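Local coordinates for 50S ribosomal protein L10 (Thermotoga maritima, PDB 1ZAV) that probably forms part of the ribosomal stalk, binding large-subunit rRNA and L7/L12 dimers and taking part in the ribosome's interaction with GTP-bound translation factors, at residues Pro93-Ala96 and Val97-Ile100; Glu47-Gly50 and Asp51-Phe55; Gly116-Glu120 and Gly121-Thr125; Leu38-Leu41 and Arg42-Arg46. All coordinates share one frame; numbering follows the deposited sequence.

Contact 1. Residues Pro93-Ala96 and Val97-Ile100; sequences PVEA and VKII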
loop_
_atom_site.group_PDB
_atom_site.type_symbol
_atom_site.label_atom_id
_atom_site.label_comp_id
_atom_site.label_asym_id
_atom_site.label_seq_id
_atom_site.Cartn_x
_atom_site.Cartn_y
_atom_site.Cartn_z
ATOM N N PRO A 93 -12.731 -8.058 -14.613
ATOM C CA PRO A 93 -13.999 -7.488 -14.144
ATOM C C PRO A 93 -14.048 -6.084 -13.538
ATOM O O PRO A 93 -15.100 -5.435 -13.551
ATOM C CB PRO A 93 -14.497 -8.553 -13.166
ATOM C CG PRO A 93 -13.227 -9.034 -12.539
ATOM C CD PRO A 93 -12.300 -9.167 -13.738
ATOM N N VAL A 94 -12.926 -5.607 -13.014
ATOM C CA VAL A 94 -12.909 -4.298 -12.370
ATOM C C VAL A 94 -13.459 -3.146 -13.200
ATOM O O VAL A 94 -14.216 -2.323 -12.687
ATOM C CB VAL A 94 -11.489 -3.954 -11.874
ATOM C CG1 VAL A 94 -11.438 -2.513 -11.356
ATOM C CG2 VAL A 94 -11.100 -4.922 -10.752
ATOM N N GLU A 95 -13.105 -3.093 -14.481
ATOM C CA GLU A 95 -13.576 -2.014 -15.341
ATOM C C GLU A 95 -15.109 -1.935 -15.480
ATOM O O GLU A 95 -15.659 -0.861 -15.701
ATOM C CB GLU A 95 -12.940 -2.138 -16.727
ATOM C CG GLU A 95 -13.450 -1.114 -17.733
ATOM C CD GLU A 95 -13.037 0.306 -17.386
ATOM O OE1 GLU A 95 -13.577 1.250 -18.004
ATOM O OE2 GLU A 95 -12.167 0.476 -16.506
ATOM N N ALA A 96 -15.799 -3.067 -15.368
ATOM C CA ALA A 96 -17.255 -3.060 -15.489
ATOM C C ALA A 96 -17.880 -2.389 -14.269
ATOM O O ALA A 96 -18.898 -1.704 -14.377
ATOM C CB ALA A 96 -17.793 -4.491 -15.637
ATOM N N VAL A 97 -17.283 -2.597 -13.104
ATOM C CA VAL A 97 -17.810 -1.967 -11.899
ATOM C C VAL A 97 -17.680 -0.442 -12.069
ATOM O O VAL A 97 -18.626 0.307 -11.816
ATOM C CB VAL A 97 -17.050 -2.431 -10.648
ATOM C CG1 VAL A 97 -17.666 -1.786 -9.396
ATOM C CG2 VAL A 97 -17.105 -3.971 -10.539
ATOM N N LYS A 98 -16.517 0.006 -12.527
ATOM C CA LYS A 98 -16.284 1.438 -12.746
ATOM C C LYS A 98 -17.286 2.023 -13.729
ATOM O O LYS A 98 -17.796 3.132 -13.535
ATOM C CB LYS A 98 -14.873 1.676 -13.286
ATOM C CG LYS A 98 -14.535 3.159 -13.469
ATOM C CD LYS A 98 -13.310 3.363 -14.347
ATOM C CE LYS A 98 -12.134 2.503 -13.897
ATOM N NZ LYS A 98 -11.678 2.821 -12.512
ATOM N N ILE A 99 -17.553 1.281 -14.802
ATOM C CA ILE A 99 -18.494 1.730 -15.815
ATOM C C ILE A 99 -19.905 1.947 -15.266
ATOM O O ILE A 99 -20.525 2.977 -15.531
ATOM C CB ILE A 99 -18.550 0.728 -17.021
ATOM C CG1 ILE A 99 -17.225 0.774 -17.789
ATOM C CG2 ILE A 99 -19.704 1.085 -17.967
ATOM C CD1 ILE A 99 -17.089 -0.278 -18.880
ATOM N N ILE A 100 -20.425 0.994 -14.496
ATOM C CA ILE A 100 -21.775 1.158 -13.988
ATOM C C ILE A 100 -21.821 2.160 -12.839
ATOM O O ILE A 100 -22.838 2.815 -12.613
ATOM C CB ILE A 100 -22.382 -0.193 -13.535
ATOM C CG1 ILE A 100 -23.897 -0.041 -13.352
ATOM C CG2 ILE A 100 -21.721 -0.651 -12.254
ATOM C CD1 ILE A 100 -24.612 -1.344 -13.028
#
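Glu95 reaches forward along the first turns of helix 94-106 and lies over Lys98 and Ile99. Its CG stands anti to the backbone N (chi1 176°) and the chain then bends at chi2 (67°), which brings the carboxylate over the next turn, beside Lys98 and Ile99. OE2 comes to rest 3.3 Å from Lys98 CE, while OE1 is 3.7 Å from Ile99 CG1; the carboxylate thus meets aliphatic carbon on both residues. No salt bridge forms with the lysine, since Glu95 OE2 and Lys98 NZ are 4.7 Å apart and NZ is taken by the carbonyl of Ala133. The opposite charges should still attract weakly. With an alanine in place of Glu95, the CD and CE methylenes of Lys98 and the CG1-CD1 arm of Ile99 would probably lose a packing partner, and the lysine its nearby countercharge. Ala96 and Val97 work mostly through the backbone: Ala96 O accepts from Ile100 N at 3.1 Å, and Val97 CB sits 3.5 Å from Val94 O. That same Val94 carbonyl takes Lys98 N at 3.3 Å and, weakly, Val97 N. Around this turn, Ile99 faces Leu45 and Arg44 of helix 35-49, the hydroxyl of Tyr49 reaches Ala96 N in a weak bond, and Ala96 and Val97 lie on the sheet, against Leu24 and Leu26 of strand 24-28 and Leu86 and Val88 of strand 83-88.

Contact 2. Residues Glu47-Gly50 and Asp51-Phe55; sequences EKYG and DGARF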
loop_
_atom_site.group_PDB
_atom_site.type_symbol
_atom_site.label_atom_id
_atom_site.label_comp_id
_atom_site.label_asym_id
_atom_site.label_seq_id
_atom_site.Cartn_x
_atom_site.Cartn_y
_atom_site.Cartn_z
ATOM N N GLU A 47 -18.142 -1.516 -25.455
ATOM C CA GLU A 47 -16.976 -0.791 -25.937
ATOM C C GLU A 47 -15.711 -1.279 -25.237
ATOM O O GLU A 47 -14.620 -1.227 -25.799
ATOM C CB GLU A 47 -17.170 0.699 -25.674
ATOM C CG GLU A 47 -15.912 1.540 -25.744
ATOM C CD GLU A 47 -16.169 2.986 -25.349
ATOM O OE1 GLU A 47 -16.861 3.697 -26.110
ATOM O OE2 GLU A 47 -15.688 3.408 -24.271
ATOM N N LYS A 48 -15.867 -1.765 -24.009
ATOM C CA LYS A 48 -14.740 -2.247 -23.225
ATOM C C LYS A 48 -14.667 -3.764 -23.119
ATOM O O LYS A 48 -13.580 -4.328 -23.005
ATOM C CB LYS A 48 -14.797 -1.664 -21.806
ATOM C CG LYS A 48 -14.675 -0.146 -21.730
ATOM C CD LYS A 48 -13.297 0.325 -22.162
ATOM C CE LYS A 48 -13.147 1.824 -21.989
ATOM N NZ LYS A 48 -11.747 2.244 -22.249
ATOM N N TYR A 49 -15.814 -4.431 -23.155
ATOM C CA TYR A 49 -15.823 -5.886 -23.016
ATOM C C TYR A 49 -16.317 -6.671 -24.233
ATOM O O TYR A 49 -16.149 -7.890 -24.296
ATOM C CB TYR A 49 -16.683 -6.276 -21.803
ATOM C CG TYR A 49 -16.050 -5.978 -20.450
ATOM C CD1 TYR A 49 -15.328 -6.960 -19.761
ATOM C CD2 TYR A 49 -16.177 -4.720 -19.860
ATOM C CE1 TYR A 49 -14.751 -6.693 -18.510
ATOM C CE2 TYR A 49 -15.601 -4.439 -18.614
ATOM C CZ TYR A 49 -14.892 -5.429 -17.945
ATOM O OH TYR A 49 -14.325 -5.149 -16.713
ATOM N N GLY A 50 -16.926 -5.992 -25.194
ATOM C CA GLY A 50 -17.465 -6.723 -26.332
ATOM C C GLY A 50 -18.636 -7.547 -25.807
ATOM O O GLY A 50 -19.596 -6.992 -25.278
ATOM N N ASP A 51 -18.564 -8.867 -25.933
ATOM C CA ASP A 51 -19.633 -9.727 -25.437
ATOM C C ASP A 51 -19.238 -10.358 -24.097
ATOM O O ASP A 51 -19.917 -11.271 -23.616
ATOM C CB ASP A 51 -19.927 -10.859 -26.437
ATOM C CG ASP A 51 -20.483 -10.356 -27.753
ATOM O OD1 ASP A 51 -21.510 -9.640 -27.735
ATOM O OD2 ASP A 51 -19.897 -10.685 -28.809
ATOM N N GLY A 52 -18.140 -9.873 -23.516
ATOM C CA GLY A 52 -17.627 -10.415 -22.268
ATOM C C GLY A 52 -18.344 -9.949 -21.023
ATOM O O GLY A 52 -18.046 -10.398 -19.920
ATOM N N ALA A 53 -19.288 -9.039 -21.198
ATOM C CA ALA A 53 -20.057 -8.524 -20.075
ATOM C C ALA A 53 -21.501 -8.348 -20.507
ATOM O O ALA A 53 -21.780 -8.040 -21.671
ATOM C CB ALA A 53 -19.477 -7.186 -19.605
ATOM N N ARG A 54 -22.417 -8.541 -19.564
ATOM C CA ARG A 54 -23.841 -8.397 -19.825
ATOM C C ARG A 54 -24.514 -7.668 -18.678
ATOM O O ARG A 54 -24.057 -7.757 -17.546
ATOM C CB ARG A 54 -24.495 -9.778 -19.968
ATOM C CG ARG A 54 -24.078 -10.526 -21.205
ATOM C CD ARG A 54 -24.503 -9.738 -22.429
ATOM N NE ARG A 54 -23.958 -10.287 -23.661
ATOM C CZ ARG A 54 -24.258 -11.484 -24.145
ATOM N NH1 ARG A 54 -25.109 -12.271 -23.493
ATOM N NH2 ARG A 54 -23.717 -11.886 -25.287
ATOM N N PHE A 55 -25.579 -6.931 -18.985
ATOM C CA PHE A 55 -26.364 -6.233 -17.971
ATOM C C PHE A 55 -27.815 -6.551 -18.304
ATOM O O PHE A 55 -28.348 -6.065 -19.304
ATOM C CB PHE A 55 -26.163 -4.706 -18.006
ATOM C CG PHE A 55 -26.850 -3.992 -16.870
ATOM C CD1 PHE A 55 -26.414 -4.175 -15.557
ATOM C CD2 PHE A 55 -27.967 -3.188 -17.100
ATOM C CE1 PHE A 55 -27.082 -3.571 -14.485
ATOM C CE2 PHE A 55 -28.644 -2.578 -16.039
ATOM C CZ PHE A 55 -28.200 -2.772 -14.723
#
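Tyr49 and Ala53 point their side chains at each other across a tight turn, with Tyr49 CB and Ala53 CB 3.7 Å apart. The Ala53 methyl also lies obliquely by the base of the ring, 3.7 Å from Tyr49 CG and a little farther from CD1 and CD2, so the root of the tyrosine is packed while its far end goes elsewhere. With CG anti to the carbonyl carbon (chi1 -73°), the ring extends toward the start of helix 94-106, its hydroxyl hydrogen-bonded to Asp92 O just ahead of that helix. Asp51 is turned the other way, off the turn. Its OD1 forms a salt bridge with Arg46 NH1, and Arg54 lends a second, long one at 4.0 Å from NH2 to Asp51 OD1, the oxygen lying at the edge of the guanidinium in its plane. The backbone closes the turn with one bond, Gly52 N to Tyr49 O at 2.9 Å, the donor standing well above the carbonyl plane. Gly50, with phi 68° and psi -120°, occupies the second position; a CB there would clash with Asp51 N. Glycine with positive phi at the second position is the usual mark of a type II' turn, and here that turn takes the chain from helix 35-49 into strand 53-58, one of the two outermost strands of this chain's antiparallel sheet.

Contact 3. Residues Gly116-Glu120 and Gly121-Thr125; sequences GGFLE and GKKFT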
loop_
_atom_site.group_PDB
_atom_site.type_symbol
_atom_site.label_atom_id
_atom_site.label_comp_id
_atom_site.label_asym_id
_atom_site.label_seq_id
_atom_site.Cartn_x
_atom_site.Cartn_y
_atom_site.Cartn_z
ATOM N N GLY A 116 -24.218 -4.448 -4.371
ATOM C CA GLY A 116 -23.100 -5.313 -4.018
ATOM C C GLY A 116 -23.062 -6.530 -4.927
ATOM O O GLY A 116 -23.695 -6.528 -5.984
ATOM N N GLY A 117 -22.333 -7.570 -4.529
ATOM C CA GLY A 117 -22.258 -8.764 -5.356
ATOM C C GLY A 117 -21.066 -9.643 -5.034
ATOM O O GLY A 117 -20.640 -9.725 -3.885
ATOM N N PHE A 118 -20.529 -10.306 -6.053
ATOM C CA PHE A 118 -19.382 -11.178 -5.872
ATOM C C PHE A 118 -18.307 -10.855 -6.883
ATOM O O PHE A 118 -18.572 -10.736 -8.084
ATOM C CB PHE A 118 -19.787 -12.651 -6.024
ATOM C CG PHE A 118 -20.814 -13.101 -5.032
ATOM C CD1 PHE A 118 -22.170 -12.920 -5.282
ATOM C CD2 PHE A 118 -20.422 -13.694 -3.830
ATOM C CE1 PHE A 118 -23.129 -13.323 -4.348
ATOM C CE2 PHE A 118 -21.365 -14.097 -2.896
ATOM C CZ PHE A 118 -22.725 -13.912 -3.152
ATOM N N LEU A 119 -17.083 -10.729 -6.398
ATOM C CA LEU A 119 -15.964 -10.419 -7.269
ATOM C C LEU A 119 -14.926 -11.522 -7.125
ATOM O O LEU A 119 -14.372 -11.730 -6.046
ATOM C CB LEU A 119 -15.370 -9.056 -6.895
ATOM C CG LEU A 119 -14.622 -8.285 -7.990
ATOM C CD1 LEU A 119 -14.266 -6.896 -7.465
ATOM C CD2 LEU A 119 -13.364 -9.034 -8.409
ATOM N N GLU A 120 -14.682 -12.236 -8.220
ATOM C CA GLU A 120 -13.722 -13.325 -8.232
ATOM C C GLU A 120 -13.968 -14.280 -7.064
ATOM O O GLU A 120 -13.042 -14.692 -6.363
ATOM C CB GLU A 120 -12.298 -12.750 -8.223
ATOM C CG GLU A 120 -12.057 -11.870 -9.458
ATOM C CD GLU A 120 -10.624 -11.383 -9.635
ATOM O OE1 GLU A 120 -10.366 -10.716 -10.662
ATOM O OE2 GLU A 120 -9.763 -11.655 -8.769
ATOM N N GLY A 121 -15.240 -14.617 -6.868
ATOM C CA GLY A 121 -15.623 -15.532 -5.810
ATOM C C GLY A 121 -15.676 -14.941 -4.412
ATOM O O GLY A 121 -15.802 -15.684 -3.433
ATOM N N LYS A 122 -15.580 -13.618 -4.308
ATOM C CA LYS A 122 -15.618 -12.956 -3.006
ATOM C C LYS A 122 -16.814 -12.019 -2.927
ATOM O O LYS A 122 -17.045 -11.224 -3.828
ATOM C CB LYS A 122 -14.337 -12.149 -2.777
ATOM C CG LYS A 122 -13.058 -12.970 -2.777
ATOM C CD LYS A 122 -11.814 -12.076 -2.827
ATOM C CE LYS A 122 -11.753 -11.117 -1.641
ATOM N NZ LYS A 122 -10.524 -10.270 -1.661
ATOM N N LYS A 123 -17.568 -12.108 -1.839
ATOM C CA LYS A 123 -18.736 -11.258 -1.656
ATOM C C LYS A 123 -18.304 -9.834 -1.296
ATOM O O LYS A 123 -17.362 -9.649 -0.533
ATOM C CB LYS A 123 -19.613 -11.825 -0.534
ATOM C CG LYS A 123 -20.851 -11.008 -0.220
ATOM C CD LYS A 123 -21.658 -11.645 0.903
ATOM C CE LYS A 123 -22.946 -10.884 1.145
ATOM N NZ LYS A 123 -23.786 -11.511 2.202
ATOM N N PHE A 124 -18.967 -8.836 -1.869
ATOM C CA PHE A 124 -18.656 -7.447 -1.530
ATOM C C PHE A 124 -19.975 -6.724 -1.301
ATOM O O PHE A 124 -20.996 -7.073 -1.905
ATOM C CB PHE A 124 -17.812 -6.759 -2.620
ATOM C CG PHE A 124 -18.505 -6.602 -3.952
ATOM C CD1 PHE A 124 -19.324 -5.507 -4.206
ATOM C CD2 PHE A 124 -18.298 -7.532 -4.967
ATOM C CE1 PHE A 124 -19.926 -5.336 -5.449
ATOM C CE2 PHE A 124 -18.895 -7.371 -6.212
ATOM C CZ PHE A 124 -19.711 -6.268 -6.455
ATOM N N THR A 125 -19.965 -5.741 -0.402
ATOM C CA THR A 125 -21.172 -5.001 -0.076
ATOM C C THR A 125 -21.317 -3.736 -0.904
ATOM O O THR A 125 -20.398 -3.342 -1.619
ATOM C CB THR A 125 -21.189 -4.601 1.410
ATOM O OG1 THR A 125 -20.057 -3.769 1.680
ATOM C CG2 THR A 125 -21.127 -5.842 2.298
HETATM O O HOH W 1 -17.445 -13.651 -8.777
#
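Gly121 and Glu120 form the corner of a two-residue beta hairpin joining strands 114-119 and 122-125, a type I' turn at Leu119-Lys122, and a water spans its top, accepting from Gly121 N at 3.1 Å and donating weakly to Phe118 O. Both corner residues have positive phi, which suits a glycine at Gly121. Lys122 pairs with Leu119 in both directions: its N donates to Leu119 O from above the carbonyl plane, and its O accepts from Leu119 N at 2.6 Å. The side chain starts against that carbonyl, CB 3.3 Å from Leu119 O, and carries its amine to an acidic residue on the chain of another protein. Lys123, a non-hydrogen-bonded partner of Phe118, lays its CB 3.7 Å from Phe118 CE2, the two side chains slanting past each other; its NZ continues to Glu77 and Gly74 O. Phe124 turns inward. Its chi1 of 65° puts CG between the backbone N and carbonyl carbon, folding the ring across the opposite strand, where Gly117 CA makes a CH-pi contact 3.9 Å from the ring centroid. Leu119 CB packs on Phe124 CD2 at 3.8 Å. Backbone bonds tie Phe124 to Gly117 both ways, 2.8 Å from Phe124 N to Gly117 O. Thr125 follows, its OG1 bonded to Glu127. The chemistry is divided: an aromatic ring seated on bare glycine backbone inside, and lysine amines paired with acids farther out.

Contact 4. Residues Leu38-Leu41 and Arg42-Arg46; sequences LTEL and RSRLR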
loop_
_atom_site.group_PDB
_atom_site.type_symbol
_atom_site.label_atom_id
_atom_site.label_comp_id
_atom_site.label_asym_id
_atom_site.label_seq_id
_atom_site.Cartn_x
_atom_site.Cartn_y
_atom_site.Cartn_z
ATOM N N LEU A 38 -30.589 2.036 -20.633
ATOM C CA LEU A 38 -30.142 0.648 -20.708
ATOM C C LEU A 38 -29.223 0.523 -21.924
ATOM O O LEU A 38 -28.122 -0.018 -21.830
ATOM C CB LEU A 38 -31.351 -0.272 -20.867
ATOM C CG LEU A 38 -31.102 -1.777 -21.015
ATOM C CD1 LEU A 38 -30.342 -2.318 -19.791
ATOM C CD2 LEU A 38 -32.448 -2.468 -21.172
ATOM N N THR A 39 -29.675 1.053 -23.059
ATOM C CA THR A 39 -28.891 0.986 -24.290
ATOM C C THR A 39 -27.522 1.645 -24.110
ATOM O O THR A 39 -26.503 1.085 -24.511
ATOM C CB THR A 39 -29.649 1.643 -25.476
ATOM O OG1 THR A 39 -30.837 0.893 -25.755
ATOM C CG2 THR A 39 -28.783 1.657 -26.729
ATOM N N GLU A 40 -27.495 2.819 -23.484
ATOM C CA GLU A 40 -26.234 3.523 -23.259
ATOM C C GLU A 40 -25.283 2.766 -22.325
ATOM O O GLU A 40 -24.086 2.668 -22.595
ATOM C CB GLU A 40 -26.502 4.926 -22.705
ATOM C CG GLU A 40 -25.239 5.722 -22.395
ATOM C CD GLU A 40 -24.377 5.963 -23.624
ATOM O OE1 GLU A 40 -23.948 4.979 -24.266
ATOM O OE2 GLU A 40 -24.125 7.142 -23.952
ATOM N N LEU A 41 -25.803 2.229 -21.227
ATOM C CA LEU A 41 -24.959 1.474 -20.306
ATOM C C LEU A 41 -24.385 0.252 -21.023
ATOM O O LEU A 41 -23.201 -0.056 -20.894
ATOM C CB LEU A 41 -25.756 1.028 -19.073
ATOM C CG LEU A 41 -25.086 0.097 -18.050
ATOM C CD1 LEU A 41 -23.772 0.676 -17.501
ATOM C CD2 LEU A 41 -26.065 -0.132 -16.913
ATOM N N ARG A 42 -25.228 -0.444 -21.779
ATOM C CA ARG A 42 -24.772 -1.631 -22.498
ATOM C C ARG A 42 -23.716 -1.284 -23.528
ATOM O O ARG A 42 -22.795 -2.061 -23.766
ATOM C CB ARG A 42 -25.948 -2.336 -23.173
ATOM C CG ARG A 42 -26.769 -3.159 -22.202
ATOM C CD ARG A 42 -27.979 -3.769 -22.871
ATOM N NE ARG A 42 -28.681 -4.666 -21.956
ATOM C CZ ARG A 42 -29.899 -5.150 -22.166
ATOM N NH1 ARG A 42 -30.572 -4.828 -23.269
ATOM N NH2 ARG A 42 -30.443 -5.968 -21.270
ATOM N N SER A 43 -23.852 -0.111 -24.138
ATOM C CA SER A 43 -22.892 0.337 -25.135
ATOM C C SER A 43 -21.550 0.630 -24.468
ATOM O O SER A 43 -20.501 0.261 -24.993
ATOM C CB SER A 43 -23.410 1.593 -25.840
ATOM O OG SER A 43 -24.633 1.325 -26.519
ATOM N N ARG A 44 -21.585 1.287 -23.307
ATOM C CA ARG A 44 -20.351 1.599 -22.589
ATOM C C ARG A 44 -19.658 0.308 -22.173
ATOM O O ARG A 44 -18.428 0.213 -22.193
ATOM C CB ARG A 44 -20.639 2.464 -21.354
ATOM C CG ARG A 44 -21.144 3.886 -21.670
ATOM C CD ARG A 44 -21.211 4.760 -20.411
ATOM N NE ARG A 44 -21.989 5.989 -20.614
ATOM C CZ ARG A 44 -22.177 6.924 -19.685
ATOM N NH1 ARG A 44 -21.638 6.786 -18.480
ATOM N NH2 ARG A 44 -22.920 7.990 -19.949
ATOM N N LEU A 45 -20.448 -0.694 -21.797
ATOM C CA LEU A 45 -19.882 -1.973 -21.400
ATOM C C LEU A 45 -19.246 -2.687 -22.588
ATOM O O LEU A 45 -18.119 -3.153 -22.504
ATOM C CB LEU A 45 -20.966 -2.860 -20.777
ATOM C CG LEU A 45 -21.404 -2.410 -19.376
ATOM C CD1 LEU A 45 -22.641 -3.174 -18.922
ATOM C CD2 LEU A 45 -20.237 -2.626 -18.401
ATOM N N ARG A 46 -19.975 -2.761 -23.693
ATOM C CA ARG A 46 -19.497 -3.440 -24.892
ATOM C C ARG A 46 -18.210 -2.842 -25.452
ATOM O O ARG A 46 -17.304 -3.565 -25.875
ATOM C CB ARG A 46 -20.594 -3.422 -25.955
ATOM C CG ARG A 46 -20.210 -4.093 -27.256
ATOM C CD ARG A 46 -21.328 -3.958 -28.282
ATOM N NE ARG A 46 -22.526 -4.705 -27.906
ATOM C CZ ARG A 46 -22.578 -6.029 -27.802
ATOM N NH1 ARG A 46 -21.491 -6.754 -28.043
ATOM N NH2 ARG A 46 -23.714 -6.632 -27.464
#
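Arg42 lies back along the helix over Leu38, one turn before it. Its CB is 3.5 Å from Leu38 O, and CG, anti to the carbonyl carbon (chi1 -78°), skims the same oxygen at 3.4 Å; this is the carbonyl that accepts Arg42 N. CD passes the isobutyl group at Leu38 CG. The extended chain brings NE to 3.6 Å from Leu38 CD1 and CZ nearly as close, so the methyl lies over one face of the guanidinium, off toward its rim. NH1 meets the other methyl, 3.7 Å from Leu38 CD2, and NH2 goes on to the carbonyl of Phe55. This i to i+4 pairing along helix 35-49 recurs on its other sides, giving an amphipathic helix, with Leu41 and Leu45 buried against Phe55 and helix 94-106, and Thr39, Arg42 and Arg46 on the exposed side. Putting an alanine at Leu38 would probably bare that guanidinium face and let the arginine swing away from its bond to Phe55. One residue on, Ser43 grips Thr39 O twice, through N at 2.9 Å and OG at 2.8 Å, from opposite faces of the carbonyl plane. Glu40 CG lies 3.7 Å from Arg44 NE, but their flat groups are turned 61° apart and form no salt bridge; Arg44 NH1 pairs instead with Asp106. Leu41 CG and Leu45 CD1 touch at 4.2 Å.

Along the chain the four contacts come in series, none nested or crossed: contact 4 in helix 35-49, contact 2 at that helix's end, contact 1 opening helix 94-106, and contact 3 in the hairpin of strands 114-119 and 122-125. Contact 2 closes the turn into strand 53-58, and contact 3 the tip of its hairpin; contacts 1 and 4 close only helical turns. Contacts 2 and 4 share helix 35-49, and Phe55 packs on Leu38 and Leu41. Contact 1 sits against both, with Ile99 on Leu45 and Ile100 on Phe55, and meets contact 3 where Pro93 reaches Leu119. Contacts 2 and 3 reach the same sheet without touching, nearest atoms about 9 Å apart.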